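Local coordinates for protein beta-galactosidase (Trichoderma reesei, PDB 3OG2) that probably hydrolyses terminal non-reducing beta-D-galactose residues from beta-D-galactosides, as a glycoprotein of glycoside hydrolase family 35, at residues A[423-428]-A[451-456]; A[472-477]-A[576-581]; A[488-493]-A[530-535]; A[497-502]-A[523-528]. All blocks are in the same frame, centred on the assembly; numbering follows the deposited sequence.

Contact 1 (A[423-428]-A[451-456])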
# COMPACT_ATOMS: atom_id res chain seq x y z
N TYR A 423 5.64 -32.36 -19.26
CA TYR A 423 5.38 -33.34 -18.24
C TYR A 423 4.00 -33.95 -18.43
O TYR A 423 3.18 -33.46 -19.22
CB TYR A 423 5.52 -32.67 -16.85
CG TYR A 423 4.44 -31.70 -16.46
CD1 TYR A 423 4.45 -30.42 -16.99
CD2 TYR A 423 3.41 -32.04 -15.58
CE1 TYR A 423 3.47 -29.49 -16.64
CE2 TYR A 423 2.42 -31.12 -15.21
CZ TYR A 423 2.47 -29.84 -15.76
OH TYR A 423 1.47 -28.96 -15.41
N THR A 424 3.77 -35.01 -17.66
CA THR A 424 2.47 -35.58 -17.48
C THR A 424 2.27 -35.76 -15.97
O THR A 424 3.26 -35.69 -15.23
CB THR A 424 2.29 -36.93 -18.21
OG1 THR A 424 3.19 -37.82 -17.57
CG2 THR A 424 2.62 -36.81 -19.71
N VAL A 425 1.02 -35.98 -15.56
CA VAL A 425 0.79 -36.23 -14.12
C VAL A 425 0.04 -37.54 -13.95
O VAL A 425 -0.64 -38.03 -14.85
CB VAL A 425 0.01 -35.09 -13.41
CG1 VAL A 425 0.87 -33.84 -13.37
CG2 VAL A 425 -1.27 -34.82 -14.15
N LYS A 426 0.16 -38.13 -12.78
CA LYS A 426 -0.59 -39.32 -12.41
C LYS A 426 -1.29 -38.95 -11.10
O LYS A 426 -0.61 -38.78 -10.07
CB LYS A 426 0.33 -40.56 -12.27
CG LYS A 426 -0.49 -41.78 -11.91
CD LYS A 426 0.32 -43.07 -11.93
CE LYS A 426 -0.68 -44.17 -12.31
NZ LYS A 426 -2.03 -43.62 -12.72
N LEU A 427 -2.62 -38.76 -11.14
CA LEU A 427 -3.33 -38.14 -10.01
C LEU A 427 -4.40 -39.09 -9.51
O LEU A 427 -5.03 -39.80 -10.31
CB LEU A 427 -4.02 -36.82 -10.42
CG LEU A 427 -3.07 -35.76 -10.97
CD1 LEU A 427 -3.81 -34.49 -11.36
CD2 LEU A 427 -1.95 -35.40 -10.01
N PRO A 428 -4.62 -39.08 -8.23
CA PRO A 428 -5.71 -39.87 -7.66
C PRO A 428 -7.05 -39.23 -7.98
O PRO A 428 -7.21 -37.98 -7.92
CB PRO A 428 -5.41 -39.85 -6.15
CG PRO A 428 -4.69 -38.55 -5.96
CD PRO A 428 -3.83 -38.37 -7.19
N LYS A 451 1.07 -24.05 -11.55
CA LYS A 451 -0.32 -24.34 -11.86
C LYS A 451 -0.94 -25.11 -10.74
O LYS A 451 -0.23 -25.82 -10.05
CB LYS A 451 -0.43 -25.20 -13.14
CG LYS A 451 0.06 -24.35 -14.32
CD LYS A 451 -0.64 -24.62 -15.62
CE LYS A 451 0.18 -23.99 -16.74
NZ LYS A 451 -0.34 -22.61 -17.00
N ILE A 452 -2.25 -25.00 -10.61
CA ILE A 452 -3.03 -25.86 -9.75
C ILE A 452 -3.89 -26.75 -10.64
O ILE A 452 -4.74 -26.31 -11.39
CB ILE A 452 -3.88 -25.08 -8.74
CG1 ILE A 452 -3.12 -23.84 -8.27
CG2 ILE A 452 -4.35 -26.00 -7.61
CD1 ILE A 452 -2.96 -23.64 -6.78
N HIS A 453 -3.63 -28.07 -10.56
CA HIS A 453 -4.47 -29.08 -11.21
C HIS A 453 -5.45 -29.60 -10.16
O HIS A 453 -5.14 -29.57 -8.96
CB HIS A 453 -3.66 -30.21 -11.79
CG HIS A 453 -2.59 -29.78 -12.75
ND1 HIS A 453 -2.74 -28.75 -13.67
CD2 HIS A 453 -1.36 -30.25 -12.95
CE1 HIS A 453 -1.62 -28.62 -14.39
NE2 HIS A 453 -0.75 -29.52 -13.96
N VAL A 454 -6.62 -30.06 -10.58
CA VAL A 454 -7.62 -30.53 -9.63
C VAL A 454 -8.17 -31.89 -10.01
O VAL A 454 -8.18 -32.28 -11.18
CB VAL A 454 -8.81 -29.54 -9.50
CG1 VAL A 454 -8.35 -28.18 -8.96
CG2 VAL A 454 -9.52 -29.32 -10.82
N THR A 455 -8.63 -32.63 -9.00
CA THR A 455 -9.42 -33.84 -9.24
C THR A 455 -10.72 -33.78 -8.41
O THR A 455 -10.75 -33.19 -7.30
CB THR A 455 -8.68 -35.17 -9.00
OG1 THR A 455 -8.36 -35.30 -7.62
CG2 THR A 455 -7.36 -35.25 -9.79
N ASP A 456 -11.78 -34.41 -8.92
CA ASP A 456 -13.10 -34.42 -8.33
C ASP A 456 -13.50 -33.05 -7.81
O ASP A 456 -13.84 -32.83 -6.64
CB ASP A 456 -13.17 -35.44 -7.18
CG ASP A 456 -13.05 -36.83 -7.83
OD1 ASP A 456 -13.99 -37.23 -8.57
OD2 ASP A 456 -12.03 -37.50 -7.63

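Contact 2 (A[472-477]-A[576-581])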
# COMPACT_ATOMS: atom_id res chain seq x y z
N PHE A 472 -10.88 -20.32 -13.61
CA PHE A 472 -11.07 -18.89 -13.34
C PHE A 472 -12.32 -18.69 -12.47
O PHE A 472 -12.27 -18.08 -11.41
CB PHE A 472 -11.14 -18.10 -14.66
CG PHE A 472 -11.53 -16.66 -14.37
CD1 PHE A 472 -10.60 -15.80 -13.76
CD2 PHE A 472 -12.78 -16.18 -14.68
CE1 PHE A 472 -10.96 -14.49 -13.48
CE2 PHE A 472 -13.14 -14.86 -14.40
CZ PHE A 472 -12.22 -14.00 -13.81
N THR A 473 -13.45 -19.23 -12.91
CA THR A 473 -14.68 -19.14 -12.12
C THR A 473 -15.65 -20.19 -12.61
O THR A 473 -15.45 -20.80 -13.70
CB THR A 473 -15.31 -17.73 -12.21
OG1 THR A 473 -16.25 -17.57 -11.13
CG2 THR A 473 -16.08 -17.52 -13.52
N TRP A 474 -16.71 -20.38 -11.85
CA TRP A 474 -17.85 -21.16 -12.38
C TRP A 474 -19.06 -20.68 -11.61
O TRP A 474 -18.91 -20.17 -10.49
CB TRP A 474 -17.66 -22.67 -12.25
CG TRP A 474 -17.60 -23.13 -10.83
CD1 TRP A 474 -16.45 -23.28 -10.09
CD2 TRP A 474 -18.68 -23.49 -9.97
NE1 TRP A 474 -16.77 -23.71 -8.82
CE2 TRP A 474 -18.12 -23.84 -8.72
CE3 TRP A 474 -20.08 -23.52 -10.17
CZ2 TRP A 474 -18.94 -24.24 -7.68
CZ3 TRP A 474 -20.90 -23.92 -9.11
CH2 TRP A 474 -20.30 -24.27 -7.87
N ASN A 475 -20.26 -20.83 -12.20
CA ASN A 475 -21.46 -20.56 -11.44
C ASN A 475 -22.61 -21.32 -12.08
O ASN A 475 -22.61 -21.64 -13.26
CB ASN A 475 -21.78 -19.04 -11.39
CG ASN A 475 -22.51 -18.74 -10.08
OD1 ASN A 475 -23.11 -19.65 -9.40
ND2 ASN A 475 -22.44 -17.54 -9.60
N GLU A 476 -23.59 -21.63 -11.24
CA GLU A 476 -24.86 -22.24 -11.63
C GLU A 476 -25.85 -21.10 -11.84
O GLU A 476 -26.26 -20.47 -10.87
CB GLU A 476 -25.30 -23.20 -10.53
CG GLU A 476 -26.64 -23.84 -10.97
CD GLU A 476 -27.10 -25.00 -10.13
OE1 GLU A 476 -26.27 -25.60 -9.42
OE2 GLU A 476 -28.31 -25.29 -10.24
N PHE A 477 -26.28 -20.81 -13.05
CA PHE A 477 -27.27 -19.82 -13.41
C PHE A 477 -28.59 -20.54 -13.61
O PHE A 477 -28.71 -21.76 -13.50
CB PHE A 477 -26.85 -19.09 -14.68
CG PHE A 477 -25.53 -18.36 -14.51
CD1 PHE A 477 -25.46 -17.28 -13.67
CD2 PHE A 477 -24.37 -18.76 -15.17
CE1 PHE A 477 -24.26 -16.63 -13.48
CE2 PHE A 477 -23.19 -18.07 -15.01
CZ PHE A 477 -23.12 -16.96 -14.18
N LEU A 576 -20.13 -15.53 0.84
CA LEU A 576 -18.76 -15.15 0.52
C LEU A 576 -18.12 -16.10 -0.50
O LEU A 576 -17.39 -15.62 -1.38
CB LEU A 576 -17.87 -15.20 1.79
CG LEU A 576 -18.18 -14.08 2.79
CD1 LEU A 576 -17.56 -14.34 4.14
CD2 LEU A 576 -17.69 -12.78 2.18
N MET A 577 -18.42 -17.41 -0.39
CA MET A 577 -17.89 -18.39 -1.32
C MET A 577 -19.00 -18.76 -2.31
O MET A 577 -20.18 -18.85 -1.91
CB MET A 577 -17.44 -19.66 -0.60
CG MET A 577 -16.40 -19.41 0.48
SD MET A 577 -14.81 -18.82 -0.10
CE MET A 577 -14.21 -20.39 -0.81
N ASN A 578 -18.66 -18.98 -3.57
CA ASN A 578 -19.72 -19.29 -4.58
C ASN A 578 -20.88 -18.30 -4.56
O ASN A 578 -22.06 -18.70 -4.62
CB ASN A 578 -20.25 -20.71 -4.42
CG ASN A 578 -19.09 -21.69 -4.59
OD1 ASN A 578 -18.77 -22.39 -3.62
ND2 ASN A 578 -18.47 -21.77 -5.74
N PRO A 579 -20.62 -17.00 -4.55
CA PRO A 579 -21.75 -16.06 -4.50
C PRO A 579 -22.50 -16.01 -5.83
O PRO A 579 -21.97 -16.30 -6.92
CB PRO A 579 -21.05 -14.70 -4.36
CG PRO A 579 -19.73 -14.92 -5.08
CD PRO A 579 -19.34 -16.29 -4.63
N ASP A 580 -23.75 -15.59 -5.79
CA ASP A 580 -24.47 -15.28 -7.03
C ASP A 580 -23.70 -14.18 -7.74
O ASP A 580 -23.20 -13.23 -7.11
CB ASP A 580 -25.88 -14.79 -6.69
CG ASP A 580 -26.77 -15.87 -6.13
OD1 ASP A 580 -26.38 -17.04 -6.11
OD2 ASP A 580 -27.88 -15.49 -5.69
N SER A 581 -23.58 -14.30 -9.05
CA SER A 581 -22.71 -13.40 -9.79
C SER A 581 -23.19 -13.22 -11.25
O SER A 581 -24.14 -13.91 -11.64
CB SER A 581 -21.28 -13.96 -9.80
OG SER A 581 -21.23 -15.12 -10.64
O HOH W 1 -19.15 -16.96 -10.61
O HOH W 2 -19.88 -20.39 -7.86

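Contact 3 (A[488-493]-A[530-535])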
# COMPACT_ATOMS: atom_id res chain seq x y z
N GLY A 488 -1.95 -20.98 -20.25
CA GLY A 488 -1.04 -20.11 -21.00
C GLY A 488 -1.08 -20.51 -22.46
O GLY A 488 -1.34 -21.66 -22.84
N ALA A 489 -0.83 -19.54 -23.31
CA ALA A 489 -0.85 -19.82 -24.76
C ALA A 489 0.06 -20.98 -25.15
O ALA A 489 1.18 -21.14 -24.64
CB ALA A 489 -0.43 -18.58 -25.52
N GLN A 490 -0.46 -21.80 -26.08
CA GLN A 490 0.23 -22.96 -26.65
C GLN A 490 0.30 -24.14 -25.66
O GLN A 490 0.92 -25.18 -25.99
CB GLN A 490 1.63 -22.65 -27.19
CG GLN A 490 1.49 -21.71 -28.39
CD GLN A 490 0.17 -22.02 -29.09
OE1 GLN A 490 -0.10 -23.19 -29.42
NE2 GLN A 490 -0.65 -20.99 -29.30
N GLU A 491 -0.29 -24.04 -24.47
CA GLU A 491 -0.32 -25.20 -23.54
C GLU A 491 -1.43 -26.15 -23.92
O GLU A 491 -2.59 -25.72 -24.16
CB GLU A 491 -0.53 -24.72 -22.13
CG GLU A 491 0.63 -24.00 -21.45
CD GLU A 491 0.18 -23.31 -20.15
OE1 GLU A 491 -0.92 -23.56 -19.61
OE2 GLU A 491 0.99 -22.44 -19.68
N LEU A 492 -1.13 -27.45 -23.97
CA LEU A 492 -2.16 -28.46 -24.12
C LEU A 492 -2.76 -28.74 -22.75
O LEU A 492 -2.00 -28.94 -21.80
CB LEU A 492 -1.61 -29.77 -24.66
CG LEU A 492 -2.58 -30.95 -24.84
CD1 LEU A 492 -3.61 -30.69 -25.94
CD2 LEU A 492 -1.81 -32.23 -25.19
N HIS A 493 -4.08 -28.78 -22.68
CA HIS A 493 -4.76 -29.11 -21.43
C HIS A 493 -5.84 -30.15 -21.66
O HIS A 493 -6.32 -30.34 -22.79
CB HIS A 493 -5.43 -27.84 -20.85
CG HIS A 493 -4.36 -26.99 -20.24
ND1 HIS A 493 -3.78 -27.42 -19.06
CD2 HIS A 493 -3.72 -25.86 -20.61
CE1 HIS A 493 -2.85 -26.53 -18.71
NE2 HIS A 493 -2.81 -25.61 -19.65
N GLN A 530 -9.79 -32.25 -24.71
CA GLN A 530 -8.44 -31.76 -24.83
C GLN A 530 -8.45 -30.48 -25.66
O GLN A 530 -9.20 -30.38 -26.65
CB GLN A 530 -7.58 -32.83 -25.51
CG GLN A 530 -6.12 -32.73 -25.15
CD GLN A 530 -5.40 -33.98 -25.62
OE1 GLN A 530 -5.18 -33.99 -26.81
NE2 GLN A 530 -5.08 -34.88 -24.74
N TRP A 531 -7.61 -29.50 -25.32
CA TRP A 531 -7.60 -28.30 -26.12
C TRP A 531 -6.23 -27.67 -25.93
O TRP A 531 -5.59 -27.91 -24.89
CB TRP A 531 -8.72 -27.36 -25.66
CG TRP A 531 -8.74 -27.12 -24.14
CD1 TRP A 531 -9.00 -27.89 -23.05
CD2 TRP A 531 -8.46 -25.85 -23.53
NE1 TRP A 531 -8.90 -27.17 -21.86
CE2 TRP A 531 -8.57 -25.93 -22.09
CE3 TRP A 531 -8.12 -24.59 -24.12
CZ2 TRP A 531 -8.36 -24.85 -21.23
CZ3 TRP A 531 -7.92 -23.57 -23.25
CH2 TRP A 531 -8.04 -23.68 -21.88
N THR A 532 -5.81 -26.89 -26.91
CA THR A 532 -4.56 -26.14 -26.76
C THR A 532 -4.89 -24.67 -26.67
O THR A 532 -5.54 -24.13 -27.57
CB THR A 532 -3.63 -26.43 -27.96
OG1 THR A 532 -3.27 -27.82 -27.91
CG2 THR A 532 -2.35 -25.62 -27.84
N ALA A 533 -4.49 -24.03 -25.57
CA ALA A 533 -4.91 -22.65 -25.34
C ALA A 533 -4.29 -21.71 -26.37
O ALA A 533 -3.14 -21.85 -26.82
CB ALA A 533 -4.49 -22.30 -23.92
N SER A 534 -5.12 -20.72 -26.75
CA SER A 534 -4.68 -19.76 -27.76
C SER A 534 -5.56 -18.55 -27.62
O SER A 534 -6.46 -18.54 -26.79
CB SER A 534 -4.78 -20.31 -29.19
OG SER A 534 -6.15 -20.36 -29.59
N SER A 535 -5.35 -17.55 -28.47
CA SER A 535 -6.22 -16.37 -28.38
C SER A 535 -7.61 -16.64 -28.89
O SER A 535 -8.49 -15.78 -28.76
CB SER A 535 -5.57 -15.23 -29.17
OG SER A 535 -5.43 -15.71 -30.49

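Contact 4 (A[497-502]-A[523-528])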
# COMPACT_ATOMS: atom_id res chain seq x y z
N VAL A 497 -15.29 -34.60 -17.48
CA VAL A 497 -16.52 -34.29 -16.78
C VAL A 497 -17.29 -35.57 -16.56
O VAL A 497 -17.58 -36.30 -17.53
CB VAL A 497 -17.39 -33.27 -17.54
CG1 VAL A 497 -18.60 -32.88 -16.71
CG2 VAL A 497 -16.56 -32.01 -17.88
N LYS A 498 -17.62 -35.88 -15.29
CA LYS A 498 -18.46 -37.06 -15.05
C LYS A 498 -19.81 -36.90 -15.77
O LYS A 498 -20.18 -35.72 -15.90
CB LYS A 498 -18.69 -37.28 -13.55
CG LYS A 498 -17.36 -37.44 -12.79
CD LYS A 498 -17.78 -37.90 -11.36
CE LYS A 498 -16.59 -37.94 -10.43
NZ LYS A 498 -17.00 -37.86 -8.99
N ASN A 499 -20.42 -37.99 -16.19
CA ASN A 499 -21.65 -37.94 -17.02
C ASN A 499 -22.52 -36.70 -16.81
O ASN A 499 -23.18 -36.54 -15.80
CB ASN A 499 -22.49 -39.18 -16.71
CG ASN A 499 -23.76 -39.18 -17.52
OD1 ASN A 499 -24.08 -38.35 -18.38
ND2 ASN A 499 -24.51 -40.24 -17.21
N PRO A 500 -22.39 -35.78 -17.76
CA PRO A 500 -23.11 -34.51 -17.63
C PRO A 500 -24.49 -34.49 -18.27
O PRO A 500 -25.14 -33.43 -18.39
CB PRO A 500 -22.17 -33.56 -18.41
CG PRO A 500 -21.65 -34.41 -19.54
CD PRO A 500 -21.50 -35.79 -18.93
N PHE A 501 -24.99 -35.64 -18.68
CA PHE A 501 -26.18 -35.69 -19.55
C PHE A 501 -27.44 -36.09 -18.84
O PHE A 501 -28.48 -36.24 -19.50
CB PHE A 501 -25.93 -36.71 -20.69
CG PHE A 501 -24.77 -36.24 -21.54
CD1 PHE A 501 -24.81 -34.98 -22.17
CD2 PHE A 501 -23.66 -37.08 -21.65
CE1 PHE A 501 -23.72 -34.53 -22.94
CE2 PHE A 501 -22.61 -36.63 -22.43
CZ PHE A 501 -22.64 -35.40 -23.05
N GLY A 502 -27.35 -36.29 -17.54
CA GLY A 502 -28.50 -36.72 -16.75
C GLY A 502 -28.86 -38.17 -16.98
O GLY A 502 -28.01 -39.04 -17.13
N SER A 523 -17.45 -45.19 -22.26
CA SER A 523 -18.72 -45.92 -22.20
C SER A 523 -19.58 -45.46 -21.04
O SER A 523 -20.82 -45.47 -21.17
CB SER A 523 -18.43 -47.44 -22.11
OG SER A 523 -17.10 -47.55 -21.62
N ASN A 524 -18.97 -45.07 -19.93
CA ASN A 524 -19.76 -44.57 -18.81
C ASN A 524 -20.13 -43.10 -18.95
O ASN A 524 -20.67 -42.46 -18.02
CB ASN A 524 -18.97 -44.79 -17.51
CG ASN A 524 -17.70 -43.98 -17.43
OD1 ASN A 524 -17.53 -42.90 -17.98
ND2 ASN A 524 -16.72 -44.57 -16.72
N LEU A 525 -19.81 -42.50 -20.09
CA LEU A 525 -20.28 -41.15 -20.38
C LEU A 525 -19.49 -40.12 -19.62
O LEU A 525 -19.94 -38.99 -19.52
CB LEU A 525 -21.79 -40.96 -20.10
CG LEU A 525 -22.70 -41.65 -21.13
CD1 LEU A 525 -24.15 -41.16 -21.02
CD2 LEU A 525 -22.16 -41.42 -22.53
N THR A 526 -18.30 -40.50 -19.13
CA THR A 526 -17.34 -39.44 -18.81
C THR A 526 -16.84 -38.78 -20.09
O THR A 526 -16.36 -39.46 -21.01
CB THR A 526 -16.16 -40.00 -18.04
OG1 THR A 526 -16.67 -40.46 -16.80
CG2 THR A 526 -15.14 -38.91 -17.74
N VAL A 527 -16.92 -37.48 -20.18
CA VAL A 527 -16.52 -36.76 -21.37
C VAL A 527 -15.12 -36.19 -21.16
O VAL A 527 -14.88 -35.45 -20.19
CB VAL A 527 -17.56 -35.65 -21.65
CG1 VAL A 527 -17.12 -34.97 -22.96
CG2 VAL A 527 -19.01 -36.13 -21.74
N VAL A 528 -14.19 -36.51 -22.02
CA VAL A 528 -12.83 -36.05 -21.93
C VAL A 528 -12.56 -35.06 -23.06
O VAL A 528 -12.82 -35.36 -24.22
CB VAL A 528 -11.83 -37.22 -21.97
CG1 VAL A 528 -10.42 -36.71 -21.78
CG2 VAL A 528 -12.22 -38.28 -20.94
O HOH W 3 -19.22 -40.67 -15.97

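Contact 1 (A[423-428]-A[451-456])
Y423 OH and H453 NE2 meet at 2.7 Å, the shortest polar bond between segments 423-428 and 451-456. The two side chains reach toward each other tip to tip, and each partner atom lies at the edge of the other's ring, near its plane; either atom could be the donor. On the histidine side, chi1 of -55° sets H453 CG anti to its carbonyl carbon, and the CA-CB bond already points toward segment 423-428. At its other nitrogen, ND1, the imidazole has a weak hydrogen bond to the carbonyl of T468, so the buried ring is held at both nitrogens. V425 CG1 approaches it obliquely, 4.2 Å from H453 CD2.

Further along, the contact turns apolar and then polar again. L427 and T455 cross obliquely, with L427 CB 3.7 Å from T455 CG2, and L427 CD1 comes within 4.3 Å of H453 CB. T455 OG1 then donates to P428 O at 2.9 Å; the hydroxyl approaches nearly along the C=O axis, at a C=O...donor angle of 164°. Thus a side chain of one segment captures a main-chain carbonyl of the other.

No backbone bond joins the segments: the nearest CA atoms, of P428 and T455, are 7.3 Å apart. Strand 421-427 pairs instead with 434-436 and 443-445, while 450-459 belongs to the eight-stranded antiparallel sheet. Two polar links thus add to the packing of one sheet's side chains over another, an arrangement typical of layered all-beta folds.

Contact 2 (A[472-477]-A[576-581])
An edge strand meeting a loop from the next family region is the setting here: strand 470-476, outermost in a five-stranded mixed sheet, receives the irregular segment 576-581 that leads to strand 583-585. N475 carries the contact, its ND2 donating twice. The bond to S581 OG, 2.9 Å, is fairly straight at 162° and lies in the amide plane of N475; that to P579 O, 3.0 Å, is more bent, at 130°, with the carbonyl oxygen tilted out of the amide plane. Beside it, the F477 ring presents its edge to the main chain, with CE1 3.3 Å from S581 O.

On the other flank the W474 indole and the N578 amide are inclined to each other, planes 44° apart, bringing N578 ND2 to 3.2 Å from W474 CZ2. Both nitrogens, W474 NE1 and N578 ND2, also donate to V371 O, the latter weakly. Two waters complete the junction. One donates to T473 OG1 and shares a hydrogen bond with S581 OG; the other donates to W474 O at 2.8 Å, accepts from N578 ND2, and lies over one face of the indole, toward its rim.

The join is therefore chiefly polar: with no backbone-to-backbone hydrogen bond between the segments, it rests largely on the N475 and N578 amides, the S581 hydroxyl and two bridging waters.

Contact 3 (A[488-493]-A[530-535])
H493 and W531 face each other as a hydrogen-bonded pair of antiparallel strands, joined by H493 N to W531 O at 2.8 Å and by W531 N to H493 O at 3.0 Å. On the sheet face these two side chains share, H493 CB lies over the W531 five-membered ring, 4.0 Å from its centroid, in a CH-pi contact; the imidazole and indole themselves are turned obliquely, planes at 41°.

The adjoining pair, L492 with T532, is non-hydrogen-bonded and directs its side chains to the other face. There L492 crosses T532 at about a right angle and meets Q530 obliquely, its CD1 coming within 3.3 Å of Q530 CG. Q530 NE2 is engaged beyond the contact, by E494 OE1.

Past the regular strands the pairing continues: A533 N donates to E491 O, and Q490 N to A533 O. The type II beta turn from G488 to E491 leads the chain into strand 492-497 and leaves G488 O 3.4 Å from A533 CB.

The second shell fixes the histidine. Its ND1 is hydrogen-bonded to T468 OG1, while its NE2 donates to E491 OE1, an oxygen that also takes K451 in a salt bridge. The H493 NE2 bond to E491 OE1, 2.8 Å and nearly straight at 173°, lies in the imidazole plane and uses the carboxylate's anti lone pair.

Contact 4 (A[497-502]-A[523-528])
N499 and L525 lie side by side and point the same way, the N499 amide resting against the leucine with CG 3.7 Å from L525 CB. The F501 side chain is set at about a right angle to both L525 and V527: L525 CD1 lies at the ring's edge, while V527 CG2 approaches obliquely, 3.7 Å from F501 CE2. P500 likewise crosses V527 at about a right angle and covers one face of the F501 ring, its CG over the centre. V527 CG2 touches both the proline and the phenylalanine.

Two Asx turns shape the chains that carry these side chains. N499 OD1 accepts from F501 N, the donor standing above the carbonyl plane; N524 OD1 takes both T526 N and T526 OG1, each at 2.8 Å, and is also hydrogen-bonded to T522 OG1. A water links the segments, accepting from N499 N at 2.9 Å and donating to N524 O and T526 OG1.

V497 and V527 form an antiparallel hydrogen-bonded pair, V497 N to V527 O at 2.9 Å and V527 N to V497 O at 3.0 Å, where strands 492-497 and 527-532 meet. Strand 538-542 packs against this end through L542, which touches V497, P500 and V527, while F462 of strand 462-467 adjoins P500.

Overall arrangement
Contacts 1, 3 and 4 lie in the region assigned to beta-galactosidase domain 2 and reach one eight-stranded antiparallel sheet. Contact 1 closes first along the chain. Contact 2 then spans a long excursion containing contact 3, which in turn encloses contact 4. Contacts 3 and 4 lie at the two ends of the neighbouring strands 492-497 and 527-532, their centres about 22 Å apart. Contact 1, its centre about 16 Å from that of contact 3, touches it through the K451-E491 salt bridge and reaches contact 4 through D456-K498. Contact 2, about 23 to 24 Å from the others between centres, joins this region to that assigned to domain 3. Together they tie a layered beta domain internally and to its neighbour.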